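Local coordinates for protein MHC class I antigen (PDB 5H5Z) that probably presents antigenic peptides to T cells as the MHC class I heavy chain of grass carp, in complex with beta-2-microglobulin, at residues E176-P181 with F201-V206. Sequence-based numbering, arbitrary orientation. Where two conformers were deposited one is given.
Sequences ERKVSP and FYPSGV
Val179 and Tyr202 form one antiparallel hydrogen-bonded pair where the connector from the peptide-binding alpha 1/alpha 2 platform enters the immunoglobulin C1-set (alpha 3) domain. Val179 N donates to Tyr202 O at 2.8 Å with an angle of 161° at the hydrogen, and Tyr202 N returns a bond to Val179 O at 3.1 Å that lies on a lone pair of that carbonyl. Lys178 CA-H also points at Tyr202 O and Phe201 CA-H at Val179 O, and His258 adds a weak hydrogen bond to Tyr202 O.

Beside this bridge, the guanidinium of Arg177 stacks flat over one face of the Tyr202 ring. The planes differ by only 16°, and Arg177 CZ stands 3.6 Å from the ring centroid, close to the normal, which meets the geometry of a cation-pi interaction. With CG set between backbone N and carbonyl carbon (chi1 82°) and the chain extended from there to NE, Arg177 brings its guanidinium over the ring. Tyr202 CG, anti to its own N, puts the ring on the side of the 176-181 segment, under the guanidinium. Arg177 NH1 is hydrogen-bonded to Thr174 O in the preceding helix 172-175, which should help fix the group's rotation, while Arg177 O lies in plane at the edge of the Tyr202 ring.

Lys178 bends back so that NZ donates a hydrogen bond to Glu176 O (3.1 Å), coming from above the carbonyl plane and not along a lone pair; its CD meets Pro203 CD, in the ring that follows a cis peptide bond. Farther along, Phe201 packs obliquely against the buried Pro181, with Phe201 CD2 3.6 Å from Pro181 CB.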
loop_
_atom_site.group_PDB
_atom_site.type_symbol
_atom_site.label_atom_id
_atom_site.label_comp_id
_atom_site.label_asym_id
_atom_site.label_seq_id
_atom_site.Cartn_x
_atom_site.Cartn_y
_atom_site.Cartn_z
ATOM N N GLU A 176 12.726 -10.323 -8.208
ATOM C CA GLU A 176 14.080 -10.389 -7.647
ATOM C C GLU A 176 14.939 -9.168 -7.988
ATOM O O GLU A 176 16.151 -9.170 -7.736
ATOM C CB GLU A 176 14.808 -11.653 -8.126
ATOM C CG GLU A 176 14.286 -12.967 -7.561
ATOM C CD GLU A 176 15.222 -14.135 -7.840
ATOM O OE1 GLU A 176 15.166 -15.133 -7.090
ATOM O OE2 GLU A 176 16.016 -14.064 -8.805
ATOM N N ARG A 177 14.326 -8.132 -8.561
ATOM C CA ARG A 177 15.094 -6.964 -9.001
ATOM C C ARG A 177 15.704 -6.209 -7.815
ATOM O O ARG A 177 15.123 -6.165 -6.724
ATOM C CB ARG A 177 14.246 -6.032 -9.875
ATOM C CG ARG A 177 13.335 -5.079 -9.107
ATOM C CD ARG A 177 12.375 -4.381 -10.052
ATOM N NE ARG A 177 11.527 -3.406 -9.373
ATOM C CZ ARG A 177 10.348 -3.683 -8.820
ATOM N NH1 ARG A 177 9.865 -4.918 -8.843
ATOM N NH2 ARG A 177 9.652 -2.717 -8.236
ATOM N N LYS A 178 16.892 -5.659 -8.043
ATOM C CA LYS A 178 17.580 -4.806 -7.080
ATOM C C LYS A 178 17.900 -3.526 -7.828
ATOM O O LYS A 178 18.772 -3.516 -8.705
ATOM C CB LYS A 178 18.877 -5.461 -6.578
ATOM C CG LYS A 178 18.737 -6.890 -6.065
ATOM C CD LYS A 178 18.032 -6.941 -4.720
ATOM C CE LYS A 178 18.014 -8.352 -4.152
ATOM N NZ LYS A 178 16.962 -9.199 -4.777
ATOM N N VAL A 179 17.173 -2.459 -7.505
ATOM C CA VAL A 179 17.373 -1.156 -8.135
ATOM C C VAL A 179 17.900 -0.185 -7.077
ATOM O O VAL A 179 17.262 0.023 -6.040
ATOM C CB VAL A 179 16.067 -0.608 -8.759
ATOM C CG1 VAL A 179 16.348 0.647 -9.570
ATOM C CG2 VAL A 179 15.401 -1.657 -9.642
ATOM N N SER A 180 19.065 0.397 -7.343
ATOM C CA SER A 180 19.696 1.316 -6.395
ATOM C C SER A 180 18.969 2.666 -6.320
ATOM O O SER A 180 18.389 3.117 -7.313
ATOM C CB SER A 180 21.177 1.509 -6.734
ATOM O OG SER A 180 21.876 0.276 -6.660
ATOM N N PRO A 181 18.985 3.306 -5.137
ATOM C CA PRO A 181 18.346 4.623 -5.010
ATOM C C PRO A 181 19.067 5.710 -5.798
ATOM O O PRO A 181 20.300 5.696 -5.915
ATOM C CB PRO A 181 18.394 4.930 -3.506
ATOM C CG PRO A 181 19.309 3.940 -2.896
ATOM C CD PRO A 181 19.474 2.785 -3.844
ATOM N N PHE A 201 14.091 3.148 -5.668
ATOM C CA PHE A 201 14.747 1.923 -5.240
ATOM C C PHE A 201 13.772 0.769 -4.976
ATOM O O PHE A 201 12.596 0.976 -4.656
ATOM C CB PHE A 201 15.664 2.177 -4.030
ATOM C CG PHE A 201 14.965 2.793 -2.849
ATOM C CD1 PHE A 201 14.325 1.995 -1.907
ATOM C CD2 PHE A 201 14.955 4.180 -2.672
ATOM C CE1 PHE A 201 13.688 2.565 -0.812
ATOM C CE2 PHE A 201 14.313 4.752 -1.583
ATOM C CZ PHE A 201 13.676 3.943 -0.653
ATOM N N TYR A 202 14.292 -0.443 -5.138
ATOM C CA TYR A 202 13.587 -1.677 -4.809
ATOM C C TYR A 202 14.646 -2.730 -4.499
ATOM O O TYR A 202 15.654 -2.791 -5.203
ATOM C CB TYR A 202 12.715 -2.129 -5.982
ATOM C CG TYR A 202 11.753 -3.233 -5.625
ATOM C CD1 TYR A 202 12.135 -4.579 -5.711
ATOM C CD2 TYR A 202 10.454 -2.939 -5.206
ATOM C CE1 TYR A 202 11.254 -5.591 -5.375
ATOM C CE2 TYR A 202 9.559 -3.953 -4.876
ATOM C CZ TYR A 202 9.968 -5.271 -4.963
ATOM O OH TYR A 202 9.089 -6.276 -4.636
ATOM N N PRO A 203 14.443 -3.554 -3.443
ATOM C CA PRO A 203 13.330 -3.611 -2.474
ATOM C C PRO A 203 13.252 -2.382 -1.566
ATOM O O PRO A 203 14.103 -1.496 -1.642
ATOM C CB PRO A 203 13.634 -4.870 -1.644
ATOM C CG PRO A 203 14.669 -5.619 -2.405
ATOM C CD PRO A 203 15.449 -4.592 -3.160
ATOM N N SER A 204 12.244 -2.342 -0.702
ATOM C CA SER A 204 11.900 -1.106 0.012
ATOM C C SER A 204 12.825 -0.706 1.166
ATOM O O SER A 204 12.848 0.465 1.553
ATOM C CB SER A 204 10.448 -1.156 0.492
ATOM O OG SER A 204 10.322 -2.039 1.586
ATOM N N GLY A 205 13.574 -1.659 1.718
ATOM C CA GLY A 205 14.475 -1.371 2.840
ATOM C C GLY A 205 15.624 -0.448 2.460
ATOM O O GLY A 205 16.390 -0.753 1.549
ATOM N N VAL A 206 15.737 0.688 3.152
ATOM C CA VAL A 206 16.826 1.644 2.907
ATOM C C VAL A 206 17.287 2.284 4.223
ATOM O O VAL A 206 16.486 2.491 5.131
ATOM C CB VAL A 206 16.429 2.710 1.847
ATOM C CG1 VAL A 206 15.419 3.718 2.401
ATOM C CG2 VAL A 206 17.654 3.431 1.306
#